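Local coordinates for protein glycerol trinitrate reductase (Agrobacterium tumefaciens, PDB 5EPD) that probably acts as an FMN-dependent, NAD(P)H-using reductase of the old yellow enzyme family, reducing substrates such as glycerol trinitrate, and is captured here without its flavin, at residues Cys260-Pro263 against Gln264-Tyr267. Numbering follows the deposited sequence.
Sequences CSDP and QTQY
Pro263 O meets the Tyr267 ring at its edge, in plane, 3.3 Å from CD1, and the Asp262 carboxylate is approached from above its plane by two groups of Thr265. Thr265 N donates to Asp262 OD1 at 3.1 Å in a nearly straight bond (174°). Asp262 OD2 accepts from Thr265 OG1 at 2.5 Å, a short bond. With two bonds from one residue, rotation of the carboxylate is restricted. CG of Asp262, anti to its own backbone N (chi1 -178°), lies beside the carbonyl carbon, where the carboxylate can meet both the amide and the hydroxyl of Thr265. Asp262 is the N-cap residue of helix 263-276, the helix between strands 245-249 and 281-284 of the TIM barrel; its bond to Thr265 N is the capping bond, and its negative charge would probably favour the helix start. A water extends the cap, donating to Asp262 OD1 at 2.7 Å and accepting from Gln264 N. The helical bonds begin here as well, Gln266 N to Asp262 O at 3.2 Å and Tyr267 N to Pro263 O at 2.7 Å. Tyr267 packs its buried ring against helices 202-207 and 300-306, while the Gln266 amide is held by Arg225 and by the carbonyl of Val222.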
loop_
_atom_site.group_PDB
_atom_site.type_symbol
_atom_site.label_atom_id
_atom_site.label_comp_id
_atom_site.label_asym_id
_atom_site.label_seq_id
_atom_site.Cartn_x
_atom_site.Cartn_y
_atom_site.Cartn_z
ATOM N N CYS A 260 -11.222 11.835 12.629
ATOM C CA CYS A 260 -11.185 12.834 11.565
ATOM C C CYS A 260 -12.553 13.546 11.555
ATOM O O CYS A 260 -13.542 12.984 11.083
ATOM C CB CYS A 260 -10.875 12.185 10.201
ATOM S SG CYS A 260 -10.906 13.350 8.810
ATOM N N SER A 261 -12.582 14.761 12.113
ATOM C CA SER A 261 -13.794 15.613 12.203
ATOM C C SER A 261 -14.591 15.826 10.929
ATOM O O SER A 261 -15.804 15.936 11.002
ATOM C CB SER A 261 -13.433 17.018 12.704
ATOM O OG SER A 261 -12.814 16.956 13.964
ATOM N N ASP A 262 -13.926 15.953 9.782
ATOM C CA ASP A 262 -14.635 16.174 8.509
ATOM C C ASP A 262 -13.826 15.607 7.332
ATOM O O ASP A 262 -13.067 16.320 6.663
ATOM C CB ASP A 262 -14.956 17.666 8.321
ATOM C CG ASP A 262 -15.724 17.942 7.038
ATOM O OD1 ASP A 262 -15.903 17.000 6.224
ATOM O OD2 ASP A 262 -16.141 19.110 6.832
ATOM N N PRO A 263 -13.967 14.304 7.089
ATOM C CA PRO A 263 -13.106 13.698 6.073
ATOM C C PRO A 263 -13.488 14.102 4.653
ATOM O O PRO A 263 -12.628 14.128 3.755
ATOM C CB PRO A 263 -13.291 12.191 6.304
ATOM C CG PRO A 263 -14.553 12.051 7.099
ATOM C CD PRO A 263 -14.639 13.294 7.929
ATOM N N GLN A 264 -14.755 14.427 4.454
ATOM C CA GLN A 264 -15.204 14.851 3.139
ATOM C C GLN A 264 -14.445 16.117 2.647
ATOM O O GLN A 264 -13.866 16.122 1.551
ATOM C CB GLN A 264 -16.723 15.099 3.142
ATOM C CG GLN A 264 -17.301 15.199 1.738
ATOM C CD GLN A 264 -17.297 13.856 1.005
ATOM O OE1 GLN A 264 -18.003 12.933 1.400
ATOM N NE2 GLN A 264 -16.511 13.754 -0.079
ATOM N N THR A 265 -14.446 17.169 3.465
ATOM C CA THR A 265 -13.694 18.385 3.156
ATOM C C THR A 265 -12.216 18.054 2.975
ATOM O O THR A 265 -11.568 18.506 2.023
ATOM C CB THR A 265 -13.832 19.429 4.289
ATOM O OG1 THR A 265 -15.225 19.688 4.529
ATOM C CG2 THR A 265 -13.118 20.726 3.921
ATOM N N GLN A 266 -11.694 17.253 3.902
ATOM C CA GLN A 266 -10.276 16.900 3.911
ATOM C C GLN A 266 -9.887 16.206 2.614
ATOM O O GLN A 266 -8.825 16.532 2.023
ATOM C CB GLN A 266 -9.949 16.008 5.114
ATOM C CG GLN A 266 -8.460 15.742 5.339
ATOM C CD GLN A 266 -7.648 16.995 5.637
ATOM O OE1 GLN A 266 -7.731 17.576 6.742
ATOM N NE2 GLN A 266 -6.831 17.415 4.660
ATOM N N TYR A 267 -10.724 15.254 2.168
ATOM C CA TYR A 267 -10.324 14.353 1.053
ATOM C C TYR A 267 -10.785 14.829 -0.321
ATOM O O TYR A 267 -10.195 14.435 -1.328
ATOM C CB TYR A 267 -10.693 12.885 1.337
ATOM C CG TYR A 267 -9.690 12.236 2.278
ATOM C CD1 TYR A 267 -9.817 12.378 3.662
ATOM C CD2 TYR A 267 -8.595 11.527 1.789
ATOM C CE1 TYR A 267 -8.879 11.844 4.531
ATOM C CE2 TYR A 267 -7.650 10.976 2.651
ATOM C CZ TYR A 267 -7.799 11.143 4.022
ATOM O OH TYR A 267 -6.889 10.626 4.904
HETATM O O HOH W 1 -17.045 14.539 6.166
#